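Local coordinates for flagellar brake protein YcgR (Klebsiella pneumoniae, PDB 5KEC) that binds the second messenger cyclic di-GMP through a PilZ domain and probably activates transcription of type 3 fimbriae genes, at residues E29-F34 against Q108-P113; N35-I40 against T55-P60; G74-N79 against E102-V107. All blocks are in the same frame, centred on the assembly; numbering follows the deposited sequence.

Contact 1: residues E29-F34 against Q108-P113; sequences EIEIFF and QRRRDP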
loop_
_atom_site.group_PDB
_atom_site.type_symbol
_atom_site.label_atom_id
_atom_site.label_comp_id
_atom_site.label_asym_id
_atom_site.label_seq_id
_atom_site.Cartn_x
_atom_site.Cartn_y
_atom_site.Cartn_z
ATOM N N GLU B 29 18.634 3.228 -7.051
ATOM C CA GLU B 29 17.504 3.987 -6.537
ATOM C C GLU B 29 16.592 3.071 -5.737
ATOM O O GLU B 29 16.216 1.995 -6.199
ATOM C CB GLU B 29 16.708 4.632 -7.669
ATOM C CG GLU B 29 17.455 5.716 -8.429
ATOM C CD GLU B 29 18.086 5.210 -9.711
ATOM O OE1 GLU B 29 18.219 3.974 -9.874
ATOM O OE2 GLU B 29 18.446 6.057 -10.557
ATOM N N ILE B 30 16.238 3.496 -4.536
ATOM C CA ILE B 30 15.255 2.755 -3.761
ATOM C C ILE B 30 13.983 3.589 -3.687
ATOM O O ILE B 30 14.027 4.787 -3.382
ATOM C CB ILE B 30 15.801 2.351 -2.361
ATOM C CG1 ILE B 30 14.782 1.497 -1.598
ATOM C CG2 ILE B 30 16.237 3.571 -1.547
ATOM C CD1 ILE B 30 15.353 0.867 -0.343
ATOM N N GLU B 31 12.856 2.974 -4.028
ATOM C CA GLU B 31 11.573 3.663 -3.958
ATOM C C GLU B 31 10.785 3.216 -2.730
ATOM O O GLU B 31 10.567 2.024 -2.525
ATOM C CB GLU B 31 10.755 3.417 -5.222
ATOM C CG GLU B 31 9.535 4.314 -5.338
ATOM C CD GLU B 31 8.965 4.348 -6.746
ATOM O OE1 GLU B 31 9.418 3.555 -7.599
ATOM O OE2 GLU B 31 8.066 5.178 -6.999
ATOM N N ILE B 32 10.363 4.184 -1.923
ATOM C CA ILE B 32 9.632 3.917 -0.689
ATOM C C ILE B 32 8.198 4.402 -0.830
ATOM O O ILE B 32 7.967 5.582 -1.103
ATOM C CB ILE B 32 10.267 4.674 0.491
ATOM C CG1 ILE B 32 11.796 4.605 0.407
ATOM C CG2 ILE B 32 9.734 4.150 1.820
ATOM C CD1 ILE B 32 12.510 5.439 1.463
ATOM N N PHE B 33 7.240 3.497 -0.650
ATOM C CA PHE B 33 5.828 3.854 -0.737
ATOM C C PHE B 33 5.201 3.912 0.648
ATOM O O PHE B 33 5.406 3.021 1.468
ATOM C CB PHE B 33 5.050 2.827 -1.568
ATOM C CG PHE B 33 5.526 2.695 -2.979
ATOM C CD1 PHE B 33 5.090 3.575 -3.956
ATOM C CD2 PHE B 33 6.397 1.678 -3.337
ATOM C CE1 PHE B 33 5.524 3.448 -5.263
ATOM C CE2 PHE B 33 6.833 1.550 -4.647
ATOM C CZ PHE B 33 6.396 2.436 -5.607
ATOM N N PHE B 34 4.442 4.968 0.909
ATOM C CA PHE B 34 3.569 4.998 2.078
ATOM C C PHE B 34 2.359 5.866 1.799
ATOM O O PHE B 34 2.495 7.018 1.385
ATOM C CB PHE B 34 4.307 5.464 3.339
ATOM C CG PHE B 34 5.269 6.590 3.104
ATOM C CD1 PHE B 34 4.909 7.896 3.379
ATOM C CD2 PHE B 34 6.538 6.341 2.618
ATOM C CE1 PHE B 34 5.792 8.930 3.167
ATOM C CE2 PHE B 34 7.426 7.372 2.406
ATOM C CZ PHE B 34 7.052 8.668 2.681
ATOM N N GLN B 108 9.816 -7.574 -13.157
ATOM C CA GLN B 108 10.175 -6.705 -14.267
ATOM C C GLN B 108 9.129 -5.608 -14.386
ATOM O O GLN B 108 9.338 -4.588 -15.040
ATOM C CB GLN B 108 10.283 -7.522 -15.556
ATOM C CG GLN B 108 9.339 -8.714 -15.597
ATOM C CD GLN B 108 9.842 -9.833 -16.486
ATOM O OE1 GLN B 108 11.011 -9.860 -16.873
ATOM N NE2 GLN B 108 8.958 -10.769 -16.812
ATOM N N ARG B 109 8.005 -5.825 -13.714
ATOM C CA ARG B 109 6.882 -4.900 -13.750
ATOM C C ARG B 109 6.844 -4.012 -12.508
ATOM O O ARG B 109 7.114 -4.465 -11.393
ATOM C CB ARG B 109 5.574 -5.683 -13.876
ATOM C CG ARG B 109 4.321 -4.842 -13.747
ATOM C CD ARG B 109 3.093 -5.726 -13.616
ATOM N NE ARG B 109 1.904 -4.959 -13.261
ATOM C CZ ARG B 109 0.893 -5.442 -12.549
ATOM N NH1 ARG B 109 0.929 -6.694 -12.109
ATOM N NH2 ARG B 109 -0.151 -4.673 -12.270
ATOM N N ARG B 110 6.508 -2.744 -12.713
ATOM C CA ARG B 110 6.346 -1.805 -11.615
ATOM C C ARG B 110 4.952 -1.955 -11.018
ATOM O O ARG B 110 3.958 -1.606 -11.651
ATOM C CB ARG B 110 6.542 -0.374 -12.116
ATOM C CG ARG B 110 6.250 0.674 -11.068
ATOM C CD ARG B 110 6.028 2.050 -11.677
ATOM N NE ARG B 110 5.715 3.008 -10.627
ATOM C CZ ARG B 110 6.636 3.623 -9.895
ATOM N NH1 ARG B 110 7.922 3.382 -10.117
ATOM N NH2 ARG B 110 6.275 4.473 -8.946
ATOM N N ARG B 111 4.873 -2.482 -9.802
ATOM C CA ARG B 111 3.577 -2.706 -9.170
ATOM C C ARG B 111 3.291 -1.646 -8.115
ATOM O O ARG B 111 3.347 -1.917 -6.914
ATOM C CB ARG B 111 3.506 -4.100 -8.545
ATOM C CG ARG B 111 3.497 -5.244 -9.550
ATOM C CD ARG B 111 4.753 -6.090 -9.422
ATOM N NE ARG B 111 4.479 -7.511 -9.621
ATOM C CZ ARG B 111 4.035 -8.325 -8.668
ATOM N NH1 ARG B 111 3.810 -7.859 -7.447
ATOM N NH2 ARG B 111 3.812 -9.605 -8.934
ATOM N N ASP B 112 2.978 -0.442 -8.573
ATOM C CA ASP B 112 2.746 0.674 -7.671
ATOM C C ASP B 112 1.521 0.412 -6.795
ATOM O O ASP B 112 0.396 0.361 -7.291
ATOM C CB ASP B 112 2.581 1.964 -8.475
ATOM C CG ASP B 112 2.782 3.205 -7.635
ATOM O OD1 ASP B 112 2.156 3.306 -6.558
ATOM O OD2 ASP B 112 3.580 4.074 -8.047
ATOM N N PRO B 113 1.740 0.240 -5.481
ATOM C CA PRO B 113 0.662 -0.093 -4.543
ATOM C C PRO B 113 -0.322 1.056 -4.320
ATOM O O PRO B 113 -1.380 0.845 -3.724
ATOM C CB PRO B 113 1.415 -0.388 -3.242
ATOM C CG PRO B 113 2.664 0.414 -3.349
ATOM C CD PRO B 113 3.043 0.361 -4.802
#
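R110 meets two carboxylates at once, E31 of the strand and D112 of its own segment, although in the cyclic di-GMP complex this arginine belongs to the ligand site. Its guanidinium grips E31 end-on, with one nitrogen to each oxygen. NH2 of R110 lies 2.7 Å from OE2 of E31, and NH1 of R110 lies 2.9 Å from OE1 of E31. The two flat groups are not coplanar; their planes are 46° apart. The NH1 bond uses the syn lone pair of OE1 and is the more bent of the two, at 134°. NH2 of R110 also donates to OD2 of D112, at 2.9 Å. E31 OE2 and D112 OD2 are 4.7 Å apart, and the shared guanidinium probably offsets their repulsion. E31 has further partners: S38 OG at OE2 and H70 NE2 at OE1.

F33 packs beside this network. P113 covers one face of its ring, with CD of P113 over the ring centre, 3.7 Å from the centroid, a CH-pi contact. NH2 of R110 comes to the ring edge, near its plane. F33 has CG anti to the carbonyl carbon (chi1 -60°), which puts the base of the ring beside CG of P113, at 3.7 Å. D112 also reaches R114 through OD1.

R110 opens the RxxxR motif of PilZ proteins, which R114 closes just beyond this segment. In this apo chain the salt-bridge network of E31, R110 and D112 holds part of that cyclic di-GMP-binding linker against the N-terminal YcgR-like domain.

Contact 2: residues N35-I40 against T55-P60; sequences NNTSII and THRKIP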
loop_
_atom_site.group_PDB
_atom_site.type_symbol
_atom_site.label_atom_id
_atom_site.label_comp_id
_atom_site.label_asym_id
_atom_site.label_seq_id
_atom_site.Cartn_x
_atom_site.Cartn_y
_atom_site.Cartn_z
ATOM N N ASN B 35 1.177 5.295 2.002
ATOM C CA ASN B 35 -0.067 6.013 1.781
ATOM C C ASN B 35 -0.180 6.545 0.351
ATOM O O ASN B 35 -0.309 5.778 -0.601
ATOM C CB ASN B 35 -0.192 7.154 2.794
ATOM C CG ASN B 35 0.033 6.691 4.227
ATOM O OD1 ASN B 35 -0.337 5.574 4.593
ATOM N ND2 ASN B 35 0.645 7.548 5.041
ATOM N N ASN B 36 -0.113 7.864 0.214
ATOM C CA ASN B 36 -0.278 8.532 -1.069
ATOM C C ASN B 36 1.058 8.766 -1.757
ATOM O O ASN B 36 1.121 9.082 -2.950
ATOM C CB ASN B 36 -0.938 9.888 -0.837
ATOM C CG ASN B 36 -2.129 10.111 -1.728
ATOM O OD1 ASN B 36 -2.793 9.157 -2.138
ATOM N ND2 ASN B 36 -2.414 11.375 -2.036
ATOM N N THR B 37 2.126 8.607 -0.986
ATOM C CA THR B 37 3.418 9.164 -1.345
ATOM C C THR B 37 4.443 8.126 -1.771
ATOM O O THR B 37 4.429 6.984 -1.320
ATOM C CB THR B 37 3.991 9.973 -0.165
ATOM O OG1 THR B 37 3.031 10.955 0.248
ATOM C CG2 THR B 37 5.293 10.664 -0.553
ATOM N N SER B 38 5.339 8.551 -2.650
ATOM C CA SER B 38 6.463 7.741 -3.078
ATOM C C SER B 38 7.679 8.641 -3.139
ATOM O O SER B 38 7.631 9.721 -3.727
ATOM C CB SER B 38 6.189 7.137 -4.453
ATOM O OG SER B 38 7.388 6.731 -5.078
ATOM N N ILE B 39 8.768 8.216 -2.512
ATOM C CA ILE B 39 10.006 8.969 -2.632
ATOM C C ILE B 39 11.116 8.083 -3.182
ATOM O O ILE B 39 11.125 6.873 -2.972
ATOM C CB ILE B 39 10.436 9.610 -1.295
ATOM C CG1 ILE B 39 11.175 8.601 -0.422
ATOM C CG2 ILE B 39 9.228 10.181 -0.560
ATOM C CD1 ILE B 39 11.595 9.161 0.912
ATOM N N ILE B 40 12.035 8.693 -3.917
ATOM C CA ILE B 40 13.198 7.981 -4.411
ATOM C C ILE B 40 14.412 8.502 -3.671
ATOM O O ILE B 40 14.586 9.716 -3.521
ATOM C CB ILE B 40 13.417 8.220 -5.910
ATOM C CG1 ILE B 40 12.185 7.800 -6.711
ATOM C CG2 ILE B 40 14.659 7.473 -6.393
ATOM C CD1 ILE B 40 11.963 6.316 -6.755
ATOM N N THR B 55 15.738 10.689 5.004
ATOM C CA THR B 55 14.749 11.543 4.376
ATOM C C THR B 55 14.141 12.481 5.409
ATOM O O THR B 55 14.086 12.160 6.591
ATOM C CB THR B 55 13.628 10.706 3.732
ATOM O OG1 THR B 55 12.613 11.575 3.215
ATOM C CG2 THR B 55 13.007 9.775 4.756
ATOM N N HIS B 56 13.689 13.646 4.965
ATOM C CA HIS B 56 13.030 14.577 5.872
ATOM C C HIS B 56 11.570 14.196 6.104
ATOM O O HIS B 56 10.940 14.680 7.041
ATOM C CB HIS B 56 13.141 16.017 5.357
ATOM C CG HIS B 56 14.478 16.645 5.604
ATOM N ND1 HIS B 56 15.531 16.531 4.721
ATOM C CD2 HIS B 56 14.938 17.386 6.641
ATOM C CE1 HIS B 56 16.578 17.178 5.200
ATOM N NE2 HIS B 56 16.244 17.707 6.364
ATOM N N ARG B 57 11.039 13.319 5.256
ATOM C CA ARG B 57 9.635 12.926 5.345
ATOM C C ARG B 57 9.354 12.056 6.572
ATOM O O ARG B 57 10.234 11.341 7.060
ATOM C CB ARG B 57 9.205 12.179 4.081
ATOM C CG ARG B 57 9.882 12.657 2.809
ATOM C CD ARG B 57 9.391 14.023 2.378
ATOM N NE ARG B 57 8.010 13.982 1.912
ATOM C CZ ARG B 57 7.491 14.845 1.045
ATOM N NH1 ARG B 57 8.241 15.815 0.540
ATOM N NH2 ARG B 57 6.223 14.732 0.677
ATOM N N LYS B 58 8.125 12.126 7.069
ATOM C CA LYS B 58 7.692 11.242 8.144
ATOM C C LYS B 58 7.115 9.971 7.532
ATOM O O LYS B 58 6.262 10.029 6.644
ATOM C CB LYS B 58 6.638 11.917 9.032
ATOM C CG LYS B 58 7.166 13.011 9.959
ATOM C CD LYS B 58 7.477 14.297 9.207
ATOM C CE LYS B 58 7.381 15.510 10.126
ATOM N NZ LYS B 58 8.241 15.375 11.337
ATOM N N ILE B 59 7.591 8.826 8.003
ATOM C CA ILE B 59 7.126 7.542 7.503
ATOM C C ILE B 59 6.492 6.761 8.644
ATOM O O ILE B 59 7.116 6.578 9.689
ATOM C CB ILE B 59 8.286 6.725 6.909
ATOM C CG1 ILE B 59 9.022 7.543 5.848
ATOM C CG2 ILE B 59 7.781 5.414 6.320
ATOM C CD1 ILE B 59 10.339 6.929 5.415
ATOM N N PRO B 60 5.250 6.294 8.444
ATOM C CA PRO B 60 4.522 5.548 9.478
ATOM C C PRO B 60 5.351 4.403 10.052
ATOM O O PRO B 60 6.053 3.713 9.310
ATOM C CB PRO B 60 3.299 4.999 8.728
ATOM C CG PRO B 60 3.616 5.154 7.265
ATOM C CD PRO B 60 4.494 6.362 7.183
#
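I39 and T55 make the closest approach between these segments. CD1 of I39 lies 3.5 Å from OG1 of T55 and 3.8 Å from its CB. This is a methyl group set against a hydroxyl and its carbon, and the two side chains meet at a slant. I39 has CG1 between the backbone N and the carbonyl carbon (chi1 83°), which turns the branch that ends in CD1 to the T55 side and leaves CG2 for R57. CG2 of I39 lies 4.2 Å from CG of R57. One isoleucine thus touches the start of the 55-60 segment with its delta methyl and the aliphatic part of R57 with its gamma methyl.

Looser contacts follow toward the turn before the strand. NH2 of R57 is 4.4 Å from CG2 of T37. At the far end, ND2 of N35 is 4.4 Å from CG of P60. No hydrogen bond joins the two segments.

The next shell fixes the shape of the 55-60 segment. OG1 of T55 stands anti to its own backbone N (chi1 175°), and from there it accepts the N-H of R57, at 3.1 Å from R57 N and 164°. Y96 OH bonds to both R57 O and I59 N. H56 NE2 reaches D91 O. On the strand side, I39 pairs through its backbone with I32.

The contact lies at the surface of the N-terminal YcgR-like domain. It sets the strand that begins at T37 against the loop that leaves strand 50-55. The bond from R57 N to T55 OG1 makes an ST turn where strand 50-55 ends.

Contact 3: residues G74-N79 against E102-V107; sequences GKIEFN and ECLQVV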
loop_
_atom_site.group_PDB
_atom_site.type_symbol
_atom_site.label_atom_id
_atom_site.label_comp_id
_atom_site.label_asym_id
_atom_site.label_seq_id
_atom_site.Cartn_x
_atom_site.Cartn_y
_atom_site.Cartn_z
ATOM N N GLY B 74 16.482 -5.932 -12.528
ATOM C CA GLY B 74 15.034 -5.856 -12.466
ATOM C C GLY B 74 14.607 -5.204 -11.169
ATOM O O GLY B 74 15.427 -4.999 -10.279
ATOM N N LYS B 75 13.329 -4.865 -11.057
ATOM C CA LYS B 75 12.820 -4.284 -9.827
ATOM C C LYS B 75 12.812 -5.353 -8.737
ATOM O O LYS B 75 12.290 -6.453 -8.937
ATOM C CB LYS B 75 11.404 -3.737 -10.028
ATOM C CG LYS B 75 11.210 -2.887 -11.283
ATOM C CD LYS B 75 12.073 -1.640 -11.261
ATOM C CE LYS B 75 11.889 -0.814 -12.528
ATOM N NZ LYS B 75 12.950 0.228 -12.666
ATOM N N ILE B 76 13.403 -5.038 -7.591
ATOM C CA ILE B 76 13.363 -5.944 -6.451
ATOM C C ILE B 76 12.372 -5.409 -5.435
ATOM O O ILE B 76 12.636 -4.405 -4.768
ATOM C CB ILE B 76 14.743 -6.075 -5.781
ATOM C CG1 ILE B 76 15.826 -6.331 -6.833
ATOM C CG2 ILE B 76 14.719 -7.173 -4.729
ATOM C CD1 ILE B 76 17.231 -6.308 -6.276
ATOM N N GLU B 77 11.222 -6.064 -5.317
ATOM C CA GLU B 77 10.224 -5.599 -4.367
ATOM C C GLU B 77 10.223 -6.392 -3.062
ATOM O O GLU B 77 10.490 -7.598 -3.034
ATOM C CB GLU B 77 8.829 -5.556 -4.994
ATOM C CG GLU B 77 8.209 -6.898 -5.303
ATOM C CD GLU B 77 6.849 -6.744 -5.959
ATOM O OE1 GLU B 77 6.804 -6.348 -7.142
ATOM O OE2 GLU B 77 5.827 -6.999 -5.286
ATOM N N PHE B 78 9.935 -5.690 -1.978
ATOM C CA PHE B 78 9.932 -6.295 -0.663
ATOM C C PHE B 78 9.223 -5.370 0.311
ATOM O O PHE B 78 8.941 -4.217 -0.009
ATOM C CB PHE B 78 11.365 -6.563 -0.197
ATOM C CG PHE B 78 12.213 -5.331 -0.103
ATOM C CD1 PHE B 78 12.390 -4.687 1.109
ATOM C CD2 PHE B 78 12.831 -4.809 -1.235
ATOM C CE1 PHE B 78 13.177 -3.547 1.198
ATOM C CE2 PHE B 78 13.618 -3.672 -1.153
ATOM C CZ PHE B 78 13.792 -3.043 0.067
ATOM N N ASN B 79 8.922 -5.891 1.493
ATOM C CA ASN B 79 8.348 -5.093 2.558
ATOM C C ASN B 79 9.304 -5.130 3.725
ATOM O O ASN B 79 10.038 -6.099 3.890
ATOM C CB ASN B 79 6.986 -5.647 2.973
ATOM C CG ASN B 79 5.962 -5.561 1.860
ATOM O OD1 ASN B 79 5.251 -4.565 1.732
ATOM N ND2 ASN B 79 5.882 -6.608 1.044
ATOM N N GLU B 102 12.929 -10.493 4.620
ATOM C CA GLU B 102 13.209 -11.916 4.720
ATOM C C GLU B 102 12.790 -12.575 3.421
ATOM O O GLU B 102 13.010 -13.760 3.209
ATOM C CB GLU B 102 12.462 -12.521 5.909
ATOM C CG GLU B 102 12.926 -11.982 7.252
ATOM C CD GLU B 102 11.961 -12.302 8.378
ATOM O OE1 GLU B 102 10.735 -12.199 8.161
ATOM O OE2 GLU B 102 12.431 -12.660 9.480
ATOM N N CYS B 103 12.181 -11.784 2.550
ATOM C CA CYS B 103 11.808 -12.256 1.229
ATOM C C CYS B 103 11.922 -11.135 0.202
ATOM O O CYS B 103 11.487 -10.009 0.442
ATOM C CB CYS B 103 10.389 -12.825 1.238
ATOM S SG CYS B 103 10.042 -13.937 -0.143
ATOM N N LEU B 104 12.528 -11.453 -0.935
ATOM C CA LEU B 104 12.634 -10.522 -2.042
ATOM C C LEU B 104 11.981 -11.149 -3.254
ATOM O O LEU B 104 12.095 -12.356 -3.474
ATOM C CB LEU B 104 14.099 -10.232 -2.378
ATOM C CG LEU B 104 14.965 -9.537 -1.330
ATOM C CD1 LEU B 104 16.399 -9.452 -1.818
ATOM C CD2 LEU B 104 14.412 -8.157 -1.036
ATOM N N GLN B 105 11.298 -10.327 -4.040
ATOM C CA GLN B 105 10.774 -10.783 -5.317
ATOM C C GLN B 105 11.248 -9.877 -6.450
ATOM O O GLN B 105 10.962 -8.682 -6.471
ATOM C CB GLN B 105 9.251 -10.869 -5.288
ATOM C CG GLN B 105 8.644 -11.255 -6.622
ATOM C CD GLN B 105 7.187 -11.640 -6.500
ATOM O OE1 GLN B 105 6.806 -12.381 -5.595
ATOM N NE2 GLN B 105 6.360 -11.133 -7.407
ATOM N N VAL B 106 11.991 -10.456 -7.384
ATOM C CA VAL B 106 12.466 -9.716 -8.534
ATOM C C VAL B 106 11.378 -9.694 -9.592
ATOM O O VAL B 106 11.013 -10.732 -10.146
ATOM C CB VAL B 106 13.739 -10.335 -9.120
ATOM C CG1 VAL B 106 14.232 -9.509 -10.300
ATOM C CG2 VAL B 106 14.812 -10.434 -8.052
ATOM N N VAL B 107 10.851 -8.506 -9.853
ATOM C CA VAL B 107 9.821 -8.326 -10.859
ATOM C C VAL B 107 10.329 -7.394 -11.948
ATOM O O VAL B 107 11.180 -6.539 -11.705
ATOM C CB VAL B 107 8.540 -7.742 -10.247
ATOM C CG1 VAL B 107 7.858 -8.772 -9.366
ATOM C CG2 VAL B 107 8.863 -6.482 -9.451
HETATM O O HOH W 1 9.491 -8.777 1.792
HETATM O O HOH W 2 10.044 -9.465 4.382
#
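E77 has CG between the backbone N and the carbonyl carbon (chi1 69°), and Q105 has CG anti to its backbone N (chi1 176°). The two side chains thus lie side by side, pointing the same way, with CG of E77 4.1 Å from CB of Q105 and carboxylate and amide planes 19° apart. OE1 of E77 is 3.1 Å from CG2 of V107. They sit where strands 74-87 and 104-107 pair in an antiparallel sheet.

E77 N donates to Q105 O at 2.9 Å, and Q105 N to E77 O at 3.0 Å. V107 N bonds to K75 O at 2.7 Å; the reverse bond, K75 N to V107 O, is weak.

K75, E77, Q105 and V107 share one face. There E77 also forms a salt bridge with R111, and K75 NZ bonds to H70, both of the cyclic di-GMP site. I76 and V106, the non-hydrogen-bonded pair, point to the other face. CG2 of I76 meets CD2 of L104 at 3.8 Å, and helix 13-25 covers I76 and L104.

Beyond these pairs, a water accepts from N79 N and donates to C103 O, 2.7 Å away. CD2 of L104 packs on CB of F78, at 3.5 Å.

All three contacts reach the same antiparallel sheet of the N-terminal YcgR-like domain. Contact 1 is the buried one, contact 3 is partly buried and contact 2 lies at the surface. Their chemistry differs accordingly. Contact 1 combines charge with ring packing, contact 2 has loose side-chain packing and contact 3 rests on backbone pairing. Contacts 1 and 2 use strands 29-34 and 37-46, which are neighbours in the sheet. S38 is the polar link between contacts 2 and 1, and R111 is the link between contacts 1 and 3, so the arginine-rich segment 108-113 meets the sheet at two strands. Contacts 2 and 3 do not touch.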